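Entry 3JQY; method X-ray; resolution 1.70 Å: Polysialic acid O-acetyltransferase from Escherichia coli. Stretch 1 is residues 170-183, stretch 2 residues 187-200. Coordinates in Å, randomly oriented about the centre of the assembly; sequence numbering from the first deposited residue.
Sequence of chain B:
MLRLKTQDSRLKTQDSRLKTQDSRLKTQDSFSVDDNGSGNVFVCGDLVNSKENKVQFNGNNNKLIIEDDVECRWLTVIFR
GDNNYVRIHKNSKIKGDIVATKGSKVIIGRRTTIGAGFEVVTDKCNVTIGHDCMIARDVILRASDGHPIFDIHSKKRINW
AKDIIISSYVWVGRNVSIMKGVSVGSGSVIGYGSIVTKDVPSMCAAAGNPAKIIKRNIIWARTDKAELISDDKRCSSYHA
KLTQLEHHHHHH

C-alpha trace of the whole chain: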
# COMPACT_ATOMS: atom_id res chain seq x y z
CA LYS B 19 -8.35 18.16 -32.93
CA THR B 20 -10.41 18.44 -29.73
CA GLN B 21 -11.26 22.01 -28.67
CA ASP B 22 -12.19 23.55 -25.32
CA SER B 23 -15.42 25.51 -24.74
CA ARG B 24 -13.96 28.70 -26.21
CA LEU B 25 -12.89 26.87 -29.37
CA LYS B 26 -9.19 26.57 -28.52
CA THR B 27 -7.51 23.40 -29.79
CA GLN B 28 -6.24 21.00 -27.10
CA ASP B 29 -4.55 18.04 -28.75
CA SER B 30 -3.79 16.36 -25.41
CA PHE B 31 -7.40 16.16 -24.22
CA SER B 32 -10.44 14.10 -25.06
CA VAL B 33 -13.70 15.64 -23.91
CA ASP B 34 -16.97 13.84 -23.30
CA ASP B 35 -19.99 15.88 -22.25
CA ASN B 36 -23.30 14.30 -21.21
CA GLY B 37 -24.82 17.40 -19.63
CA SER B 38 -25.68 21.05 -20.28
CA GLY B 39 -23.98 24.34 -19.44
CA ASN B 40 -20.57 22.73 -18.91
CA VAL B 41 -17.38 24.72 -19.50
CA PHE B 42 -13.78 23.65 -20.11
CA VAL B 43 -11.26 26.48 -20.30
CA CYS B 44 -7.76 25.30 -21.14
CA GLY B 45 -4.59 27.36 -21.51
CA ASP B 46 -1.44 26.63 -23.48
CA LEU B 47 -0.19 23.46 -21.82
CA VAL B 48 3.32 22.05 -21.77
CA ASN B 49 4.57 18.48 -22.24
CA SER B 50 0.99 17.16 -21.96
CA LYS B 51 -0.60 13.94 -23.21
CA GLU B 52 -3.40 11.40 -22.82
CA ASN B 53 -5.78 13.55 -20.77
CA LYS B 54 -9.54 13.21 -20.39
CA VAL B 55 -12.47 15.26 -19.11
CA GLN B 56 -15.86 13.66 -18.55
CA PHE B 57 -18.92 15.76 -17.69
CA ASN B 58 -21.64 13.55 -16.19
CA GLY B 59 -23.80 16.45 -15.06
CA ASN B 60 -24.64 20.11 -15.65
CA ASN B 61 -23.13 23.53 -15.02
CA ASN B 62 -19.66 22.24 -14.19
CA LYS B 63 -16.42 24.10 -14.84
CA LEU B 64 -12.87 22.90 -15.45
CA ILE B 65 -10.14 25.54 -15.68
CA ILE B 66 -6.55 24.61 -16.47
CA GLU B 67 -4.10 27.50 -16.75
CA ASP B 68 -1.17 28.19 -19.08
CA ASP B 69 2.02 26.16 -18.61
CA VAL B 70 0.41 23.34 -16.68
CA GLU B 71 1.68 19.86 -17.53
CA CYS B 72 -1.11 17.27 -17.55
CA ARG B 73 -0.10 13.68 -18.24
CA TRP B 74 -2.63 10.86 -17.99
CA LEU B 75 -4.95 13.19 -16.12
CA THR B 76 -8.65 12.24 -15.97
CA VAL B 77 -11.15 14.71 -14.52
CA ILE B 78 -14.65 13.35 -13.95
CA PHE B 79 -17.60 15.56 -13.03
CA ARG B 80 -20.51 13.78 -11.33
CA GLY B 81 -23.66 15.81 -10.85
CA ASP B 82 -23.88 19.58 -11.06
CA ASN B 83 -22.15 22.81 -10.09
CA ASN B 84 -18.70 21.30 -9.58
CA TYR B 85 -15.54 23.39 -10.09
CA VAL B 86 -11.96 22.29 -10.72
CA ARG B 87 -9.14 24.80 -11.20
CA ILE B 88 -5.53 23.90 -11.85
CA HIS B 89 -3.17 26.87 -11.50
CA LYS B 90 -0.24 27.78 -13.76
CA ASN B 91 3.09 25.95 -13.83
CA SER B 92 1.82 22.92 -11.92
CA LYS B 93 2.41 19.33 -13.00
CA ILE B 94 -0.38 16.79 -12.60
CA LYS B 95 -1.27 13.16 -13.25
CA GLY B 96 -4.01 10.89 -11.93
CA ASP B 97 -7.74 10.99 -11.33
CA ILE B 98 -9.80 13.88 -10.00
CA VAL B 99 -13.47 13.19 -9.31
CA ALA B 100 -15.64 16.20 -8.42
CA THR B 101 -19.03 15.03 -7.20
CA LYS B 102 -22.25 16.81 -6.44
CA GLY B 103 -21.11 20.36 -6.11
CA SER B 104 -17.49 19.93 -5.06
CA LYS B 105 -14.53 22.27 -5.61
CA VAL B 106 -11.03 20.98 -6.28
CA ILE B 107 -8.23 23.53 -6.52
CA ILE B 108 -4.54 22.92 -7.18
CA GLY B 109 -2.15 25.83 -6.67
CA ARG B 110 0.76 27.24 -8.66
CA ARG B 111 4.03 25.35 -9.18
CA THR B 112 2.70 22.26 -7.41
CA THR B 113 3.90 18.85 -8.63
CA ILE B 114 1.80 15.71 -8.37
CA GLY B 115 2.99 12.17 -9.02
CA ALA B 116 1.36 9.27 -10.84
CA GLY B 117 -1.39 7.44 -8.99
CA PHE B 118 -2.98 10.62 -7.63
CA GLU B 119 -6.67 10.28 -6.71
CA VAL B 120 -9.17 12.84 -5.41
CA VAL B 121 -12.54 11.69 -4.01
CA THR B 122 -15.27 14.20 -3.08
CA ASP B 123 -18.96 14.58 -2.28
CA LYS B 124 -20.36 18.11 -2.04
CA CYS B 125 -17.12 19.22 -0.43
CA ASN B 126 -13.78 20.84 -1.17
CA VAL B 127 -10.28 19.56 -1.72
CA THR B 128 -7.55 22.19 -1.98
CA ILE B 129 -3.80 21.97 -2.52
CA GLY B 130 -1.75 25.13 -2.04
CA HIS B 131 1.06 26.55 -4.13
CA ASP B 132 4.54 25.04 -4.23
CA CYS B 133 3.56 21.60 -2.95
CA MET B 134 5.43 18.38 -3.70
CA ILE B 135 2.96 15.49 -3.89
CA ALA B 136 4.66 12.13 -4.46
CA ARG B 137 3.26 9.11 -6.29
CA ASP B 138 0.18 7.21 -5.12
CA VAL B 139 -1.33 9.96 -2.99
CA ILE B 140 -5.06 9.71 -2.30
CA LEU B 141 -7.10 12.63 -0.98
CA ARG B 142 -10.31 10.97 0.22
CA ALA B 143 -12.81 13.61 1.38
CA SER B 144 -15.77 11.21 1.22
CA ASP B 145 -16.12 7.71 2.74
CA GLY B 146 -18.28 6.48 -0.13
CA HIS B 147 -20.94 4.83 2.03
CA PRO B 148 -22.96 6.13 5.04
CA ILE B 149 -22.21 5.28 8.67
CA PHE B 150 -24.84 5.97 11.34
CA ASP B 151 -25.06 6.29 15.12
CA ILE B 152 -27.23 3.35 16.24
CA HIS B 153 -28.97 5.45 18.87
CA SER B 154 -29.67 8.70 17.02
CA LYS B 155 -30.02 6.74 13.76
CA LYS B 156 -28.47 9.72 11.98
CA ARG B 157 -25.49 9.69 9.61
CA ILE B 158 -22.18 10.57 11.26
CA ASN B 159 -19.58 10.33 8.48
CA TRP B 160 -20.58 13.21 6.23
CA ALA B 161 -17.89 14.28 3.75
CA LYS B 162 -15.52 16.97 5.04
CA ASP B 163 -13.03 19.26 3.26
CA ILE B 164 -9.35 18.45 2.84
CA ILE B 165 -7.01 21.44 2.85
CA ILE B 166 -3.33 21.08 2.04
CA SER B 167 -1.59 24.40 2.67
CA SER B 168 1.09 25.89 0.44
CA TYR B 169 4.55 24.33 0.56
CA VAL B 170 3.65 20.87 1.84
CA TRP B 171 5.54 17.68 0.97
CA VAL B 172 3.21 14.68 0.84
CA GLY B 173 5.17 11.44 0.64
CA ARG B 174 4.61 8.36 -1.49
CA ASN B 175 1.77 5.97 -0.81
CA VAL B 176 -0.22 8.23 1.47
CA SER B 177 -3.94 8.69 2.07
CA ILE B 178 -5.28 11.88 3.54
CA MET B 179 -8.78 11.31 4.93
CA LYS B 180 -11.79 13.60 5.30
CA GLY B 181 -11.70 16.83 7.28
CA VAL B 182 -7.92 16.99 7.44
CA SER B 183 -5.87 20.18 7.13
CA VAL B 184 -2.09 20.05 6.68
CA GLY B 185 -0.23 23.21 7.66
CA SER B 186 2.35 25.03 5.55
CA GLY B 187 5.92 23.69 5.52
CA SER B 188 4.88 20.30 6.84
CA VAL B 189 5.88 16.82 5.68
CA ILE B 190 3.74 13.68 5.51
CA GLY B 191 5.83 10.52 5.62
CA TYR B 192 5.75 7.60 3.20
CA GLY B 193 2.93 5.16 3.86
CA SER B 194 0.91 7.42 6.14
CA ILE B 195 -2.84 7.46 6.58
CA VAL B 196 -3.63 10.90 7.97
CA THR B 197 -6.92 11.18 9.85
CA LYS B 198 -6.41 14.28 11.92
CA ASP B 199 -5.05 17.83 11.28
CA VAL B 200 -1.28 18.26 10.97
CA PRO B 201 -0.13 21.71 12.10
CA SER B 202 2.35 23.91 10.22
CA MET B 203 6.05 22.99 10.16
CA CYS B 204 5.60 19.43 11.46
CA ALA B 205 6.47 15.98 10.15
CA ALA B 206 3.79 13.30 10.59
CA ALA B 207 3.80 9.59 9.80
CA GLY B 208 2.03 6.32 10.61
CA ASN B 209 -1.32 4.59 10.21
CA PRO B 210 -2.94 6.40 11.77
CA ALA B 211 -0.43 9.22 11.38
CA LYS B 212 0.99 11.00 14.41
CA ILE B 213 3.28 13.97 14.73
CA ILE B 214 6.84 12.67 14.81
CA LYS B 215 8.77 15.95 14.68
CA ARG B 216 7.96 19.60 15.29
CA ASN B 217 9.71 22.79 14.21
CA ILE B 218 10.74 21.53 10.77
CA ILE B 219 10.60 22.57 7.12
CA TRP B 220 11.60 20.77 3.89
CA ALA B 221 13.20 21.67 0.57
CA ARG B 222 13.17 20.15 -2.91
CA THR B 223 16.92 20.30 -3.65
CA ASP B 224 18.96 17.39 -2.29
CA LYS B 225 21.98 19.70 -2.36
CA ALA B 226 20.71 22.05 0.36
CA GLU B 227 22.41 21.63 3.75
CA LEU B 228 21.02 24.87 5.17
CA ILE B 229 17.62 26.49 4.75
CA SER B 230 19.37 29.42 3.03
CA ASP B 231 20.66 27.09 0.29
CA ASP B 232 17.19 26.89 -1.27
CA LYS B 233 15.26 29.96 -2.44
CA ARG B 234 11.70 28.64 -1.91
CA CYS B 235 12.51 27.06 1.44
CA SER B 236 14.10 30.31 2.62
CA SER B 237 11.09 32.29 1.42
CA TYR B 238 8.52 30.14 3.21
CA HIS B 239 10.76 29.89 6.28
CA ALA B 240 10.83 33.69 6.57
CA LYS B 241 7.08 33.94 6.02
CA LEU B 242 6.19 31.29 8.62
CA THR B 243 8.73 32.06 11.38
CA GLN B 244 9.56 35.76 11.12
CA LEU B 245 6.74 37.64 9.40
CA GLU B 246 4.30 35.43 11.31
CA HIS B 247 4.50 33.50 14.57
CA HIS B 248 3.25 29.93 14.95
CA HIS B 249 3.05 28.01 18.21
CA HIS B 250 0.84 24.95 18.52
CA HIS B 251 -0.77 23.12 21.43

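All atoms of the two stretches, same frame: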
# COMPACT_ATOMS: atom_id res chain seq x y z
N VAL B 170 3.72 22.14 1.12
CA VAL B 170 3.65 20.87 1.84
C VAL B 170 4.24 19.75 0.98
O VAL B 170 4.01 19.70 -0.22
CB VAL B 170 2.20 20.52 2.23
CG1 VAL B 170 2.10 19.09 2.75
CG2 VAL B 170 1.72 21.50 3.29
N TRP B 171 5.00 18.86 1.62
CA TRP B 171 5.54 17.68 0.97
C TRP B 171 4.72 16.48 1.43
O TRP B 171 4.75 16.11 2.61
CB TRP B 171 7.02 17.51 1.32
CG TRP B 171 7.64 16.19 0.90
CD1 TRP B 171 7.15 15.29 -0.00
CD2 TRP B 171 8.90 15.66 1.35
NE1 TRP B 171 8.01 14.22 -0.14
CE2 TRP B 171 9.10 14.43 0.68
CE3 TRP B 171 9.87 16.10 2.25
CZ2 TRP B 171 10.22 13.63 0.90
CZ3 TRP B 171 10.99 15.31 2.46
CH2 TRP B 171 11.16 14.09 1.79
N VAL B 172 3.93 15.90 0.52
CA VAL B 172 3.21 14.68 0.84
C VAL B 172 3.96 13.50 0.21
O VAL B 172 4.17 13.46 -1.00
CB VAL B 172 1.74 14.70 0.39
CG1 VAL B 172 1.04 13.40 0.80
CG2 VAL B 172 1.00 15.89 1.01
N GLY B 173 4.38 12.58 1.06
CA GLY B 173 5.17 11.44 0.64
C GLY B 173 4.41 10.39 -0.14
O GLY B 173 3.18 10.45 -0.27
N ARG B 174 5.16 9.43 -0.66
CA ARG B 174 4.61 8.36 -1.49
C ARG B 174 3.68 7.42 -0.71
O ARG B 174 3.89 7.15 0.47
CB ARG B 174 5.77 7.58 -2.10
CG ARG B 174 5.40 6.30 -2.80
CD ARG B 174 6.68 5.65 -3.34
NE ARG B 174 6.48 4.28 -3.77
CZ ARG B 174 7.47 3.42 -4.03
NH1 ARG B 174 8.74 3.80 -3.89
NH2 ARG B 174 7.18 2.19 -4.42
N ASN B 175 2.65 6.95 -1.36
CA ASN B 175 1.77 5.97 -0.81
C ASN B 175 1.09 6.44 0.47
O ASN B 175 1.12 5.77 1.44
CB ASN B 175 2.50 4.65 -0.55
CG ASN B 175 1.57 3.52 -0.25
OD1 ASN B 175 0.44 3.53 -0.63
ND2 ASN B 175 2.09 2.52 0.44
N VAL B 176 0.42 7.57 0.34
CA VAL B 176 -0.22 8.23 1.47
C VAL B 176 -1.69 8.44 1.16
O VAL B 176 -2.03 8.78 0.03
CB VAL B 176 0.38 9.63 1.69
CG1 VAL B 176 -0.55 10.50 2.55
CG2 VAL B 176 1.76 9.53 2.31
N SER B 177 -2.55 8.25 2.16
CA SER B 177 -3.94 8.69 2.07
C SER B 177 -4.15 9.79 3.08
O SER B 177 -3.73 9.68 4.25
CB SER B 177 -4.91 7.56 2.35
OG SER B 177 -5.04 6.71 1.23
N ILE B 178 -4.79 10.86 2.64
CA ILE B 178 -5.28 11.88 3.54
C ILE B 178 -6.80 11.77 3.58
O ILE B 178 -7.46 11.83 2.54
CB ILE B 178 -4.82 13.28 3.10
CG1 ILE B 178 -3.30 13.36 3.11
CG2 ILE B 178 -5.40 14.34 4.01
CD1 ILE B 178 -2.76 14.73 2.78
N MET B 179 -7.35 11.57 4.77
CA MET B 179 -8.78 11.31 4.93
C MET B 179 -9.60 12.58 5.18
O MET B 179 -9.05 13.69 5.23
CB MET B 179 -9.02 10.29 6.05
CG MET B 179 -8.33 8.95 5.83
SD MET B 179 -8.66 8.26 4.18
CE MET B 179 -8.25 6.53 4.45
N LYS B 180 -10.91 12.43 5.32
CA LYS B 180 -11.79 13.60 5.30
C LYS B 180 -11.56 14.54 6.49
O LYS B 180 -11.23 14.10 7.60
CB LYS B 180 -13.26 13.18 5.24
CG LYS B 180 -13.78 12.49 6.50
CD LYS B 180 -15.19 11.96 6.25
CE LYS B 180 -15.71 11.19 7.46
NZ LYS B 180 -14.85 10.02 7.78
N GLY B 181 -11.72 15.83 6.23
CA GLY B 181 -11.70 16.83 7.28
C GLY B 181 -10.30 17.21 7.74
O GLY B 181 -10.15 17.93 8.73
N VAL B 182 -9.29 16.74 7.03
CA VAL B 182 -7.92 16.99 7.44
C VAL B 182 -7.32 18.24 6.78
O VAL B 182 -7.45 18.45 5.57
CB VAL B 182 -7.01 15.78 7.13
CG1 VAL B 182 -5.53 16.14 7.32
CG2 VAL B 182 -7.39 14.60 8.00
N SER B 183 -6.69 19.07 7.61
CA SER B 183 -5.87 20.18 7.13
C SER B 183 -4.41 19.86 7.43
O SER B 183 -4.09 19.34 8.50
CB SER B 183 -6.25 21.47 7.85
OG SER B 183 -7.55 21.90 7.47
N GLY B 187 4.57 24.10 5.16
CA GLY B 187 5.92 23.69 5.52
C GLY B 187 6.03 22.28 6.06
O GLY B 187 7.12 21.79 6.36
N SER B 188 4.89 21.62 6.21
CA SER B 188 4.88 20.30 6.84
C SER B 188 5.19 19.17 5.86
O SER B 188 5.17 19.36 4.63
CB SER B 188 3.54 20.06 7.54
OG SER B 188 3.40 20.97 8.61
N VAL B 189 5.47 18.01 6.43
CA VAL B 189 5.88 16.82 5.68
C VAL B 189 5.05 15.63 6.13
O VAL B 189 4.95 15.36 7.33
CB VAL B 189 7.35 16.51 5.95
CG1 VAL B 189 7.75 15.20 5.27
CG2 VAL B 189 8.25 17.65 5.51
N ILE B 190 4.44 14.93 5.18
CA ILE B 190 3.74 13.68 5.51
C ILE B 190 4.58 12.51 5.03
O ILE B 190 4.93 12.43 3.85
CB ILE B 190 2.34 13.60 4.86
CG1 ILE B 190 1.48 14.81 5.24
CG2 ILE B 190 1.64 12.29 5.26
CD1 ILE B 190 1.30 15.00 6.74
N GLY B 191 4.91 11.60 5.94
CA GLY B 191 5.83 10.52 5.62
C GLY B 191 5.24 9.43 4.75
O GLY B 191 4.03 9.18 4.78
N TYR B 192 6.11 8.78 3.99
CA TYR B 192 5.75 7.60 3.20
C TYR B 192 4.81 6.70 3.98
O TYR B 192 5.04 6.42 5.16
CB TYR B 192 7.00 6.78 2.85
CG TYR B 192 6.64 5.45 2.23
CD1 TYR B 192 6.61 5.30 0.85
CD2 TYR B 192 6.28 4.37 3.02
CE1 TYR B 192 6.24 4.09 0.27
CE2 TYR B 192 5.91 3.17 2.46
CZ TYR B 192 5.89 3.03 1.08
OH TYR B 192 5.53 1.83 0.53
N GLY B 193 3.76 6.22 3.31
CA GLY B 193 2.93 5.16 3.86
C GLY B 193 1.88 5.62 4.86
O GLY B 193 1.13 4.80 5.40
N SER B 194 1.82 6.92 5.11
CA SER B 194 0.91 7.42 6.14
C SER B 194 -0.56 7.29 5.74
O SER B 194 -0.91 7.33 4.57
CB SER B 194 1.20 8.89 6.43
OG SER B 194 2.51 9.04 6.97
N ILE B 195 -1.43 7.14 6.75
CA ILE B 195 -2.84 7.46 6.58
C ILE B 195 -3.16 8.53 7.61
O ILE B 195 -3.11 8.29 8.82
CB ILE B 195 -3.77 6.24 6.75
CG1 ILE B 195 -3.45 5.20 5.66
CG2 ILE B 195 -5.23 6.68 6.67
CD1 ILE B 195 -4.43 4.02 5.58
N VAL B 196 -3.43 9.74 7.12
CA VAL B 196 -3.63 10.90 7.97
C VAL B 196 -5.11 11.12 8.22
O VAL B 196 -5.89 11.30 7.28
CB VAL B 196 -3.04 12.17 7.31
CG1 VAL B 196 -3.19 13.36 8.24
CG2 VAL B 196 -1.58 11.94 6.92
N THR B 197 -5.50 11.09 9.49
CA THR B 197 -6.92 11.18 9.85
C THR B 197 -7.24 12.41 10.69
O THR B 197 -8.42 12.72 10.89
CB THR B 197 -7.38 9.92 10.61
OG1 THR B 197 -6.63 9.78 11.82
CG2 THR B 197 -7.17 8.67 9.76
N LYS B 198 -6.21 13.10 11.08
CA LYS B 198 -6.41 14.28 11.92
C LYS B 198 -5.51 15.42 11.46
O LYS B 198 -4.48 15.20 10.83
CB LYS B 198 -6.11 13.94 13.38
CG LYS B 198 -7.07 12.93 13.98
CD LYS B 198 -6.69 12.66 15.43
CE LYS B 198 -7.60 11.61 16.06
NZ LYS B 198 -9.02 12.09 16.11
N ASP B 199 -5.84 16.68 11.74
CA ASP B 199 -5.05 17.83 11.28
C ASP B 199 -3.57 17.69 11.62
O ASP B 199 -3.21 17.17 12.69
CB ASP B 199 -5.57 19.13 11.91
CG ASP B 199 -6.96 19.49 11.45
OD1 ASP B 199 -7.44 18.91 10.45
OD2 ASP B 199 -7.59 20.37 12.08
N VAL B 200 -2.71 18.15 10.71
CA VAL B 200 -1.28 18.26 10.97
C VAL B 200 -0.93 19.75 10.96
O VAL B 200 -1.14 20.42 9.95
CB VAL B 200 -0.47 17.54 9.88
CG1 VAL B 200 1.04 17.71 10.12
CG2 VAL B 200 -0.84 16.07 9.82
O HOH W 1 -1.09 4.98 2.88
O HOH W 2 -10.25 11.91 8.95

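Stretches 170-183 and 187-200 lie side by side as successive layers of parallel β-structure, with W171 CA 4.8 Å from V189 CA and S177 CA 4.8 Å from I195 CA. W171 and V172 bridge V189 and I190; further along, S177 and I178 bridge I195 and V196. Each short strand pair is laced by alternating amides and carbonyls: W171 N donates to S188 O (3.1 Å), I190 N to W171 O (2.8 Å) and G173 N to I190 O (2.8 Å). The second ladder repeats this pattern, with S177 N to S194 O (3.1 Å), V196 N to S177 O (2.9 Å) and M179 N to V196 O (2.9 Å). Between the ladders, G193 N donates to R174 O (3.0 Å), holding the G191-S194 type II turn against the preceding layer; inside that turn S194 OG donates to G191 O (2.7 Å). G193 has positive phi, which favours glycine, and at G173 a CB would clash with I190 O and Y192 N.

Because the strands are parallel and in register, side chains facing the same way line up from layer to layer. V172, I178, I190 and V196 share one face, where V176 CG1 also meets I190 CG2 (3.9 Å) and V182 CG1 meets V196 CG1 (3.7 Å), an apolar column of branched side chains. On the other face W171 CE3 rests 3.8 Å from V189 CG1; M179 CE reaches I195 CG2 (3.8 Å). The Y192 side chain starts sideways, but its end comes nearer stretch 1; its CE1 lies over one face of the R174 guanidinium, whose NH1 and NH2 are hydrogen-bonded elsewhere in the structure. At the far end D199 OD1 accepts from S183 N (2.9 Å), and V200 N donates to S183 O (2.9 Å). Water 2 donates to K180 O and T197 O (both 2.8 Å), bridging two carbonyls that cannot bond each other.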